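Local coordinates for putative oxidoreductase (PDB 3KUX), which probably acts as an NAD(P)-dependent oxidoreductase, pairing an N-terminal nucleotide-binding Rossmann domain with a C-terminal alpha/beta domain, at residues G29-E34 / G308-I313; S86-G91 / K111-D116; D130-T135 / T238-V243; M204-S209 / S230-A235. All blocks are in the same frame, centred on the assembly; numbering follows the deposited sequence.

Contacts 1 and 3 are buried, whereas contacts 2 and 4 are only partly so. Contact 1 docks a helix from late in the chain on a loop of the Rossmann domain through an arginine-to-carbonyl bond and an aliphatic touch. Contact 2, its centre about 20 Å from that of contact 1, joins two Rossmann helices by a CH-pi and methyl contact, without a hydrogen bond. Contacts 3 and 4 both reach the mixed sheet of the C-terminal domain: contact 3 sets a helix against strand 241-245 with aspartate, arginine and tyrosine, while contact 4, its centre about 22 Å from that of contact 3, packs two loops by a valine methyl on a guanidinium face and a leucine against backbone.

Contact 1. Residues G29-E34 / G308-I313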
loop_
_atom_site.group_PDB
_atom_site.type_symbol
_atom_site.label_atom_id
_atom_site.label_comp_id
_atom_site.label_asym_id
_atom_site.label_seq_id
_atom_site.Cartn_x
_atom_site.Cartn_y
_atom_site.Cartn_z
ATOM N N GLY A 29 7.046 -16.582 -3.519
ATOM C CA GLY A 29 6.069 -17.089 -4.477
ATOM C C GLY A 29 6.220 -16.506 -5.866
ATOM O O GLY A 29 5.447 -16.819 -6.770
ATOM N N THR A 30 7.228 -15.662 -6.036
ATOM C CA THR A 30 7.452 -14.977 -7.301
ATOM C C THR A 30 8.617 -15.589 -8.087
ATOM O O THR A 30 9.777 -15.519 -7.657
ATOM C CB THR A 30 7.706 -13.474 -7.061
ATOM O OG1 THR A 30 6.530 -12.878 -6.501
ATOM C CG2 THR A 30 8.056 -12.771 -8.363
ATOM N N PRO A 31 8.310 -16.199 -9.246
ATOM C CA PRO A 31 9.352 -16.759 -10.101
ATOM C C PRO A 31 10.286 -15.650 -10.561
ATOM O O PRO A 31 9.835 -14.536 -10.834
ATOM C CB PRO A 31 8.573 -17.321 -11.298
ATOM C CG PRO A 31 7.171 -17.445 -10.839
ATOM C CD PRO A 31 6.972 -16.347 -9.837
ATOM N N GLY A 32 11.578 -15.948 -10.633
ATOM C CA GLY A 32 12.562 -14.942 -10.997
ATOM C C GLY A 32 13.184 -14.291 -9.777
ATOM O O GLY A 32 14.279 -13.740 -9.857
ATOM N N LEU A 33 12.486 -14.350 -8.646
ATOM C CA LEU A 33 13.021 -13.815 -7.397
ATOM C C LEU A 33 13.444 -14.931 -6.441
ATOM O O LEU A 33 12.729 -15.921 -6.264
ATOM C CB LEU A 33 12.001 -12.898 -6.718
ATOM C CG LEU A 33 11.593 -11.610 -7.438
ATOM C CD1 LEU A 33 10.623 -10.807 -6.578
ATOM C CD2 LEU A 33 12.811 -10.773 -7.794
ATOM N N GLU A 34 14.613 -14.760 -5.833
ATOM C CA GLU A 34 15.152 -15.728 -4.882
ATOM C C GLU A 34 15.567 -15.025 -3.593
ATOM O O GLU A 34 16.511 -14.232 -3.583
ATOM C CB GLU A 34 16.351 -16.476 -5.487
ATOM C CG GLU A 34 17.187 -17.248 -4.468
ATOM C CD GLU A 34 18.400 -17.939 -5.082
ATOM O OE1 GLU A 34 18.237 -18.656 -6.096
ATOM O OE2 GLU A 34 19.517 -17.775 -4.542
ATOM N N GLY A 308 6.260 -7.347 -10.850
ATOM C CA GLY A 308 6.504 -6.061 -11.489
ATOM C C GLY A 308 7.888 -5.541 -11.154
ATOM O O GLY A 308 8.572 -4.969 -12.002
ATOM N N ILE A 309 8.298 -5.732 -9.907
ATOM C CA ILE A 309 9.629 -5.331 -9.483
ATOM C C ILE A 309 10.655 -6.125 -10.277
ATOM O O ILE A 309 11.548 -5.562 -10.908
ATOM C CB ILE A 309 9.847 -5.599 -7.986
ATOM C CG1 ILE A 309 8.893 -4.747 -7.136
ATOM C CG2 ILE A 309 11.299 -5.338 -7.614
ATOM C CD1 ILE A 309 9.276 -3.277 -7.045
ATOM N N ARG A 310 10.514 -7.444 -10.239
ATOM C CA ARG A 310 11.330 -8.325 -11.048
ATOM C C ARG A 310 11.512 -7.750 -12.447
ATOM O O ARG A 310 12.628 -7.445 -12.864
ATOM C CB ARG A 310 10.670 -9.699 -11.141
ATOM C CG ARG A 310 11.404 -10.685 -12.028
ATOM C CD ARG A 310 10.522 -11.872 -12.343
ATOM N NE ARG A 310 9.388 -11.475 -13.169
ATOM C CZ ARG A 310 8.218 -12.106 -13.197
ATOM N NH1 ARG A 310 8.012 -13.173 -12.435
ATOM N NH2 ARG A 310 7.252 -11.659 -13.984
ATOM N N ASP A 311 10.405 -7.594 -13.166
ATOM C CA ASP A 311 10.455 -7.178 -14.562
ATOM C C ASP A 311 11.081 -5.800 -14.764
ATOM O O ASP A 311 11.688 -5.540 -15.805
ATOM C CB ASP A 311 9.063 -7.245 -15.186
ATOM C CG ASP A 311 8.558 -8.668 -15.316
ATOM O OD1 ASP A 311 9.369 -9.604 -15.147
ATOM O OD2 ASP A 311 7.357 -8.859 -15.587
ATOM N N ALA A 312 10.934 -4.921 -13.774
ATOM C CA ALA A 312 11.534 -3.590 -13.845
ATOM C C ALA A 312 13.057 -3.655 -13.712
ATOM O O ALA A 312 13.779 -2.974 -14.443
ATOM C CB ALA A 312 10.947 -2.686 -12.787
ATOM N N ILE A 313 13.535 -4.472 -12.776
ATOM C CA ILE A 313 14.967 -4.693 -12.608
ATOM C C ILE A 313 15.593 -5.092 -13.937
ATOM O O ILE A 313 16.585 -4.506 -14.377
ATOM C CB ILE A 313 15.254 -5.823 -11.600
ATOM C CG1 ILE A 313 14.687 -5.489 -10.214
ATOM C CG2 ILE A 313 16.743 -6.114 -11.530
ATOM C CD1 ILE A 313 15.226 -4.222 -9.607
#
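A helix-to-loop contact, in which one arginine reaches a backbone carbonyl, joins residues 308-313 near the end of the chain to the loop that leads into strand 33-39 of the Rossmann domain. Arg-310 carries nearly all of it. Its NH1 donates to Pro-31 O at 2.8 Å with an N-H...O angle of 164°, and the oxygen lies at the edge of the guanidinium, close to its plane. The donor is tilted 29° from the carbonyl plane. CG stands anti to the backbone N, which sends the chain away from the helix, and a bend at chi3 (67°) runs the guanidinium alongside the loop, with NH1 facing Pro-31 O. Along the way CD passes 3.9 Å from Gly-32 CA, and CB meets Leu-33 CD2 at 4.1 Å.

The loop forms a type II turn from Thr-30 to Leu-33, closed by Leu-33 N on Thr-30 O, with Gly-32 at positive phi and its CA facing the arginine. Asp-311 grips the guanidinium from the helix itself: NE donates to its OD1 at 2.7 Å from above the carboxylate plane, with weaker bonds from NH2. The group is thereby fixed between a carboxylate and a carbonyl, which should steady its rotation and partly offset its charge. Thr-30 OG1 is bonded to Leu-26 O of helix 17-28. Leu-33 and Arg-310 touch Ile-8 of strand 8-13, Thr-30 and Leu-33 touch Tyr-306 of helix 303-313, and Ile-309 of that helix reaches Val-95 of strand 93-96, so the late helix is tied to the Rossmann sheet.

Contact 2. Residues S86-G91 / K111-D116; sequences SALAAG and KEHADD
The ends of two Rossmann-fold helices, 80-89 and 104-116, come closest at Leu-88 and Ala-114, whose CA atoms are 6.1 Å apart. Both helices belong to the parallel-sheet domain, and strand 93-96 runs in the chain between them. The first helix finishes in a Schellman motif, with Gly-91 at positive phi turning the chain out of the helix.

Leu-88 is the centre of the contact and works with two separate parts. Its CB sits over one face of the His-113 imidazole in a CH-pi contact, 3.7 Å from the ring centroid and 23° off the normal, displaced toward the rim near CE1. Farther out, the isobutyl fork straddles the Ala-114 methyl: CD1 lies 3.5 Å and CD2 3.6 Å from Ala-114 CB. His-113 extends across the gap because its CG is anti to the backbone N (chi1 174°), and its CE1 also comes near Ala-89 N at the side of the first helix. The ring is held in orientation by a hydrogen bond from ND1 to the side chain of Gln-85, one turn back in helix 80-89, so the imidazole is tied to the helix whose leucine it covers. Behind the leucine, Val-94 of strand 93-96 supplies the sheet side of the packing, and Ala-87 rests on Val-94 and Phe-63. At the rim of the imidazole, Leu-88 CB comes to 3.4 Å from His-113 CE1.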
loop_
_atom_site.group_PDB
_atom_site.type_symbol
_atom_site.label_atom_id
_atom_site.label_comp_id
_atom_site.label_asym_id
_atom_site.label_seq_id
_atom_site.Cartn_x
_atom_site.Cartn_y
_atom_site.Cartn_z
ATOM N N SER A 86 22.444 3.231 2.811
ATOM C CA SER A 86 23.460 2.189 2.819
ATOM C C SER A 86 23.268 1.247 1.632
ATOM O O SER A 86 24.233 0.858 0.973
ATOM C CB SER A 86 23.413 1.398 4.130
ATOM O OG SER A 86 23.784 2.198 5.240
ATOM N N ALA A 87 22.014 0.894 1.365
ATOM C CA ALA A 87 21.686 -0.058 0.305
ATOM C C ALA A 87 22.008 0.490 -1.081
ATOM O O ALA A 87 22.635 -0.189 -1.896
ATOM C CB ALA A 87 20.226 -0.463 0.390
ATOM N N LEU A 88 21.569 1.714 -1.345
ATOM C CA LEU A 88 21.844 2.362 -2.620
ATOM C C LEU A 88 23.340 2.579 -2.794
ATOM O O LEU A 88 23.865 2.488 -3.903
ATOM C CB LEU A 88 21.102 3.695 -2.718
ATOM C CG LEU A 88 19.579 3.623 -2.843
ATOM C CD1 LEU A 88 18.980 5.018 -2.783
ATOM C CD2 LEU A 88 19.187 2.922 -4.129
ATOM N N ALA A 89 24.024 2.868 -1.691
ATOM C CA ALA A 89 25.471 3.026 -1.716
ATOM C C ALA A 89 26.116 1.717 -2.146
ATOM O O ALA A 89 27.016 1.702 -2.987
ATOM C CB ALA A 89 25.985 3.450 -0.352
ATOM N N ALA A 90 25.642 0.617 -1.570
ATOM C CA ALA A 90 26.145 -0.710 -1.912
ATOM C C ALA A 90 25.762 -1.118 -3.335
ATOM O O ALA A 90 26.026 -2.243 -3.757
ATOM C CB ALA A 90 25.645 -1.744 -0.907
ATOM N N GLY A 91 25.140 -0.200 -4.067
ATOM C CA GLY A 91 24.755 -0.448 -5.455
ATOM C C GLY A 91 23.628 -1.455 -5.625
ATOM O O GLY A 91 23.593 -2.196 -6.609
ATOM N N LYS A 111 15.292 9.325 -3.674
ATOM C CA LYS A 111 14.815 9.443 -5.047
ATOM C C LYS A 111 15.933 9.903 -5.983
ATOM O O LYS A 111 16.023 9.447 -7.126
ATOM C CB LYS A 111 13.630 10.413 -5.104
ATOM C CG LYS A 111 13.323 10.991 -6.480
ATOM C CD LYS A 111 12.803 9.926 -7.434
ATOM C CE LYS A 111 12.509 10.501 -8.818
ATOM N NZ LYS A 111 13.748 10.827 -9.582
ATOM N N GLU A 112 16.782 10.803 -5.491
ATOM C CA GLU A 112 17.890 11.334 -6.279
ATOM C C GLU A 112 19.091 10.393 -6.265
ATOM O O GLU A 112 19.621 10.023 -7.314
ATOM C CB GLU A 112 18.319 12.698 -5.743
ATOM C CG GLU A 112 17.264 13.783 -5.845
ATOM C CD GLU A 112 17.717 15.081 -5.204
ATOM O OE1 GLU A 112 18.936 15.237 -4.975
ATOM O OE2 GLU A 112 16.857 15.944 -4.925
ATOM N N HIS A 113 19.526 10.022 -5.068
ATOM C CA HIS A 113 20.659 9.125 -4.909
ATOM C C HIS A 113 20.443 7.850 -5.725
ATOM O O HIS A 113 21.365 7.348 -6.369
ATOM C CB HIS A 113 20.866 8.818 -3.423
ATOM C CG HIS A 113 21.922 7.794 -3.149
ATOM N ND1 HIS A 113 22.076 7.200 -1.914
ATOM C CD2 HIS A 113 22.866 7.243 -3.950
ATOM C CE1 HIS A 113 23.076 6.339 -1.962
ATOM N NE2 HIS A 113 23.571 6.344 -3.187
ATOM N N ALA A 114 19.213 7.346 -5.710
ATOM C CA ALA A 114 18.866 6.129 -6.438
ATOM C C ALA A 114 18.786 6.376 -7.940
ATOM O O ALA A 114 18.958 5.458 -8.740
ATOM C CB ALA A 114 17.555 5.565 -5.929
ATOM N N ASP A 115 18.521 7.617 -8.320
ATOM C CA ASP A 115 18.372 7.948 -9.725
ATOM C C ASP A 115 19.730 8.205 -10.375
ATOM O O ASP A 115 19.936 7.898 -11.552
ATOM C CB ASP A 115 17.455 9.157 -9.890
ATOM C CG ASP A 115 16.585 9.061 -11.125
ATOM O OD1 ASP A 115 17.132 8.834 -12.227
ATOM O OD2 ASP A 115 15.351 9.210 -10.987
ATOM N N ASP A 116 20.655 8.766 -9.603
ATOM C CA ASP A 116 22.003 9.021 -10.094
ATOM C C ASP A 116 22.782 7.714 -10.210
ATOM O O ASP A 116 23.624 7.557 -11.096
ATOM C CB ASP A 116 22.745 9.990 -9.167
ATOM C CG ASP A 116 22.015 11.312 -8.993
ATOM O OD1 ASP A 116 21.030 11.550 -9.724
ATOM O OD2 ASP A 116 22.424 12.113 -8.124
#

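Contact 3. Residues D130-T135 / T238-V243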
loop_
_atom_site.group_PDB
_atom_site.type_symbol
_atom_site.label_atom_id
_atom_site.label_comp_id
_atom_site.label_asym_id
_atom_site.label_seq_id
_atom_site.Cartn_x
_atom_site.Cartn_y
_atom_site.Cartn_z
ATOM N N ASP A 130 -5.474 -4.763 -4.347
ATOM C CA ASP A 130 -6.627 -5.258 -3.611
ATOM C C ASP A 130 -7.722 -5.651 -4.590
ATOM O O ASP A 130 -7.888 -5.019 -5.639
ATOM C CB ASP A 130 -7.169 -4.174 -2.686
ATOM C CG ASP A 130 -6.552 -4.218 -1.302
ATOM O OD1 ASP A 130 -5.709 -5.105 -1.048
ATOM O OD2 ASP A 130 -6.920 -3.362 -0.463
ATOM N N SER A 131 -8.477 -6.689 -4.244
ATOM C CA SER A 131 -9.563 -7.159 -5.096
ATOM C C SER A 131 -10.530 -6.030 -5.446
ATOM O O SER A 131 -10.893 -5.845 -6.609
ATOM C CB SER A 131 -10.318 -8.285 -4.400
ATOM O OG SER A 131 -10.793 -7.848 -3.140
ATOM N N ASP A 132 -10.952 -5.271 -4.445
ATOM C CA ASP A 132 -11.944 -4.236 -4.693
ATOM C C ASP A 132 -11.413 -3.153 -5.637
ATOM O O ASP A 132 -12.098 -2.743 -6.578
ATOM C CB ASP A 132 -12.490 -3.650 -3.377
ATOM C CG ASP A 132 -11.408 -3.427 -2.327
ATOM O OD1 ASP A 132 -10.333 -2.890 -2.674
ATOM O OD2 ASP A 132 -11.643 -3.778 -1.146
ATOM N N PHE A 133 -10.186 -2.710 -5.402
ATOM C CA PHE A 133 -9.598 -1.647 -6.207
ATOM C C PHE A 133 -9.436 -2.055 -7.676
ATOM O O PHE A 133 -9.820 -1.312 -8.586
ATOM C CB PHE A 133 -8.258 -1.214 -5.614
ATOM C CG PHE A 133 -7.656 -0.016 -6.289
ATOM C CD1 PHE A 133 -8.234 1.236 -6.149
ATOM C CD2 PHE A 133 -6.507 -0.142 -7.063
ATOM C CE1 PHE A 133 -7.681 2.343 -6.771
ATOM C CE2 PHE A 133 -5.948 0.958 -7.684
ATOM C CZ PHE A 133 -6.536 2.204 -7.541
ATOM N N LEU A 134 -8.862 -3.231 -7.913
ATOM C CA LEU A 134 -8.732 -3.718 -9.278
ATOM C C LEU A 134 -10.095 -3.676 -9.967
ATOM O O LEU A 134 -10.242 -3.108 -11.057
ATOM C CB LEU A 134 -8.158 -5.139 -9.299
ATOM C CG LEU A 134 -6.691 -5.256 -8.873
ATOM C CD1 LEU A 134 -6.283 -6.709 -8.649
ATOM C CD2 LEU A 134 -5.777 -4.580 -9.882
ATOM N N THR A 135 -11.091 -4.268 -9.317
ATOM C CA THR A 135 -12.435 -4.336 -9.871
ATOM C C THR A 135 -12.917 -2.953 -10.266
ATOM O O THR A 135 -13.459 -2.755 -11.358
ATOM C CB THR A 135 -13.420 -4.923 -8.862
ATOM O OG1 THR A 135 -12.973 -6.228 -8.474
ATOM C CG2 THR A 135 -14.802 -5.019 -9.475
ATOM N N THR A 238 -19.514 -1.224 7.448
ATOM C CA THR A 238 -19.901 -0.205 6.475
ATOM C C THR A 238 -19.213 -0.446 5.145
ATOM O O THR A 238 -18.255 -1.211 5.070
ATOM C CB THR A 238 -19.514 1.193 6.936
ATOM O OG1 THR A 238 -18.093 1.253 7.099
ATOM C CG2 THR A 238 -20.192 1.526 8.246
ATOM N N ALA A 239 -19.694 0.225 4.101
ATOM C CA ALA A 239 -19.204 0.003 2.735
ATOM C C ALA A 239 -17.718 0.280 2.624
ATOM O O ALA A 239 -17.209 1.195 3.263
ATOM C CB ALA A 239 -19.963 0.867 1.752
ATOM N N ARG A 240 -17.026 -0.514 1.813
ATOM C CA ARG A 240 -15.625 -0.256 1.507
ATOM C C ARG A 240 -15.564 0.902 0.516
ATOM O O ARG A 240 -14.904 1.915 0.768
ATOM C CB ARG A 240 -14.956 -1.510 0.935
ATOM C CG ARG A 240 -13.567 -1.289 0.329
ATOM C CD ARG A 240 -12.477 -1.125 1.391
ATOM N NE ARG A 240 -11.223 -0.673 0.790
ATOM C CZ ARG A 240 -10.843 0.601 0.702
ATOM N NH1 ARG A 240 -11.605 1.568 1.191
ATOM N NH2 ARG A 240 -9.694 0.910 0.120
ATOM N N TYR A 241 -16.278 0.753 -0.598
ATOM C CA TYR A 241 -16.386 1.801 -1.604
ATOM C C TYR A 241 -17.837 2.188 -1.853
ATOM O O TYR A 241 -18.727 1.333 -1.887
ATOM C CB TYR A 241 -15.817 1.342 -2.947
ATOM C CG TYR A 241 -14.326 1.106 -3.010
ATOM C CD1 TYR A 241 -13.433 1.932 -2.339
ATOM C CD2 TYR A 241 -13.809 0.078 -3.789
ATOM C CE1 TYR A 241 -12.069 1.716 -2.415
ATOM C CE2 TYR A 241 -12.449 -0.144 -3.876
ATOM C CZ TYR A 241 -11.585 0.676 -3.189
ATOM O OH TYR A 241 -10.235 0.452 -3.277
ATOM N N ILE A 242 -18.060 3.481 -2.060
ATOM C CA ILE A 242 -19.324 4.000 -2.561
ATOM C C ILE A 242 -18.988 4.956 -3.698
ATOM O O ILE A 242 -18.303 5.957 -3.488
ATOM C CB ILE A 242 -20.093 4.762 -1.472
ATOM C CG1 ILE A 242 -20.578 3.795 -0.390
ATOM C CG2 ILE A 242 -21.265 5.527 -2.077
ATOM C CD1 ILE A 242 -21.094 4.478 0.847
ATOM N N VAL A 243 -19.449 4.648 -4.905
ATOM C CA VAL A 243 -19.072 5.438 -6.071
ATOM C C VAL A 243 -20.302 5.869 -6.858
ATOM O O VAL A 243 -21.080 5.031 -7.306
ATOM C CB VAL A 243 -18.139 4.637 -6.997
ATOM C CG1 VAL A 243 -17.567 5.526 -8.078
ATOM C CG2 VAL A 243 -17.024 3.992 -6.195
#
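Tyr-241 lays the edge of its ring against the first turn of helix 131-142, where CE2 is 3.5 Å from Asp-132 CB and the backbone C of Asp-132 and N of Phe-133 lie near the ring plane. Its OH reaches Phe-133 CB at 3.5 Å, and meets the phenylalanine ring at its edge. Asp-132 stands across both partners from the strand: its carboxylate is turned 68° from the tyrosine ring and 86° from the Arg-240 guanidinium. Its CG stands between the backbone N and carbonyl carbon (chi1 41°). Asp-132 OD2 lies 3.5 Å from Arg-240 CG and makes a long salt bridge to Arg-240 NE, 3.7 Å.

Arg-240 CG, anti to the backbone N, lies over the centre of the Tyr-241 ring, and a chi2 bend redirects the outer chain. In the next shell its NH1 donates to Ser-153 OG, Phe-155 makes a cation-pi contact with it, and the Tyr-241 ring meets that of Phe-151. Gln-187 of helix 176-192 touches Phe-133 and bonds weakly to Tyr-241 OH. Arg-240 and Tyr-241 both face Lys-252, a classic beta bulge opposite strand 248-252, where the mixed sheet of the C-terminal domain receives helix 131-142.

Contact 4. Residues M204-S209 / S230-A235; sequences MLRPGS and STVLAA
Arg-206 and Val-232 cross at about a right angle, with the valine CG2 set over the centre of one face of the guanidinium, 3.7 Å above its plane. CG2 occupies the branch of Val-232 between backbone N and carbonyl carbon, and Val-232 CG2 comes to 3.8 Å from Arg-206 CZ. The arginine runs extended through chi2 and bends at chi3 (50°), which lays its flat end across the methyl. Beside it, Leu-233 points CD1 into the backbone of the other loop, 3.6 Å from Leu-205 O and 3.8 Å from Arg-206 CA.

The guanidinium edge is used for polar bonds. NE donates to Ser-209 OG at 2.7 Å, nearly in the guanidinium plane, with a weaker bond from NH2, and NH1 goes to Arg-159 O. Ser-209 is brought close by the type II turn from Arg-206 to Ser-209, and its OG is positioned by Asp-213, whose carboxylate takes the backbone N of Leu-205 and Arg-206 as well. On the opposite loop, Thr-231 OG1 accepts from Leu-233 N in an ST turn just as strand 224-231 ends. The direct contact is thus apolar, with no hydrogen bond between the segments, while neutral oxygens satisfy the bonded guanidinium N-H groups.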
loop_
_atom_site.group_PDB
_atom_site.type_symbol
_atom_site.label_atom_id
_atom_site.label_comp_id
_atom_site.label_asym_id
_atom_site.label_seq_id
_atom_site.Cartn_x
_atom_site.Cartn_y
_atom_site.Cartn_z
HETATM N N MSE A 204 -9.831 11.461 18.054
HETATM C CA MSE A 204 -9.661 10.383 19.013
HETATM C C MSE A 204 -10.993 10.146 19.705
HETATM O O MSE A 204 -11.341 10.831 20.667
HETATM C CB MSE A 204 -8.580 10.720 20.029
HETATM C CG MSE A 204 -7.184 10.506 19.490
HETATM SE SE MSE A 204 -5.832 10.702 20.871
HETATM C CE MSE A 204 -6.823 9.935 22.369
ATOM N N LEU A 205 -11.737 9.173 19.191
ATOM C CA LEU A 205 -13.100 8.924 19.636
ATOM C C LEU A 205 -13.176 7.794 20.648
ATOM O O LEU A 205 -14.148 7.694 21.399
ATOM C CB LEU A 205 -13.996 8.613 18.440
ATOM C CG LEU A 205 -14.613 9.812 17.721
ATOM C CD1 LEU A 205 -13.771 11.058 17.913
ATOM C CD2 LEU A 205 -14.826 9.492 16.243
ATOM N N ARG A 206 -12.151 6.945 20.665
ATOM C CA ARG A 206 -12.099 5.839 21.614
ATOM C C ARG A 206 -11.451 6.243 22.933
ATOM O O ARG A 206 -10.293 6.656 22.953
ATOM C CB ARG A 206 -11.342 4.659 21.016
ATOM C CG ARG A 206 -11.191 3.495 21.973
ATOM C CD ARG A 206 -10.387 2.386 21.347
ATOM N NE ARG A 206 -9.150 2.911 20.783
ATOM C CZ ARG A 206 -8.342 2.227 19.982
ATOM N NH1 ARG A 206 -8.637 0.981 19.645
ATOM N NH2 ARG A 206 -7.241 2.795 19.513
ATOM N N PRO A 207 -12.200 6.128 24.043
ATOM C CA PRO A 207 -11.615 6.364 25.365
ATOM C C PRO A 207 -10.431 5.432 25.573
ATOM O O PRO A 207 -10.571 4.218 25.414
ATOM C CB PRO A 207 -12.748 5.991 26.326
ATOM C CG PRO A 207 -13.997 6.172 25.528
ATOM C CD PRO A 207 -13.631 5.782 24.122
ATOM N N GLY A 208 -9.272 5.992 25.902
ATOM C CA GLY A 208 -8.078 5.182 26.105
ATOM C C GLY A 208 -7.123 5.188 24.925
ATOM O O GLY A 208 -5.983 4.739 25.044
ATOM N N SER A 209 -7.584 5.687 23.778
ATOM C CA SER A 209 -6.713 5.832 22.614
ATOM C C SER A 209 -5.531 6.736 22.954
ATOM O O SER A 209 -5.673 7.701 23.710
ATOM C CB SER A 209 -7.480 6.406 21.420
ATOM O OG SER A 209 -8.257 5.411 20.775
ATOM N N SER A 230 -11.746 6.553 8.079
ATOM C CA SER A 230 -11.462 5.377 8.895
ATOM C C SER A 230 -11.819 5.604 10.364
ATOM O O SER A 230 -11.934 6.748 10.816
ATOM C CB SER A 230 -10.001 4.957 8.755
ATOM O OG SER A 230 -9.821 3.637 9.228
ATOM N N THR A 231 -11.993 4.510 11.101
ATOM C CA THR A 231 -12.375 4.580 12.508
ATOM C C THR A 231 -12.187 3.225 13.190
ATOM O O THR A 231 -12.213 2.189 12.529
ATOM C CB THR A 231 -13.843 5.016 12.654
ATOM O OG1 THR A 231 -14.174 5.151 14.041
ATOM C CG2 THR A 231 -14.768 3.988 12.020
ATOM N N VAL A 232 -12.002 3.235 14.510
ATOM C CA VAL A 232 -11.877 2.000 15.290
ATOM C C VAL A 232 -13.128 1.718 16.113
ATOM O O VAL A 232 -13.176 0.750 16.870
ATOM C CB VAL A 232 -10.664 2.029 16.246
ATOM C CG1 VAL A 232 -9.366 2.127 15.463
ATOM C CG2 VAL A 232 -10.791 3.178 17.251
ATOM N N LEU A 233 -14.134 2.575 15.977
ATOM C CA LEU A 233 -15.400 2.373 16.671
ATOM C C LEU A 233 -16.558 2.293 15.687
ATOM O O LEU A 233 -17.382 3.204 15.601
ATOM C CB LEU A 233 -15.647 3.492 17.672
ATOM C CG LEU A 233 -14.826 3.431 18.954
ATOM C CD1 LEU A 233 -15.232 4.572 19.866
ATOM C CD2 LEU A 233 -15.038 2.092 19.639
ATOM N N ALA A 234 -16.604 1.198 14.937
ATOM C CA ALA A 234 -17.690 0.941 14.010
ATOM C C ALA A 234 -18.122 -0.519 14.127
ATOM O O ALA A 234 -17.674 -1.371 13.363
ATOM C CB ALA A 234 -17.261 1.261 12.598
ATOM N N ALA A 235 -18.986 -0.804 15.096
ATOM C CA ALA A 235 -19.474 -2.157 15.320
ATOM C C ALA A 235 -20.097 -2.738 14.054
ATOM O O ALA A 235 -19.844 -3.891 13.694
ATOM C CB ALA A 235 -20.480 -2.170 16.463
#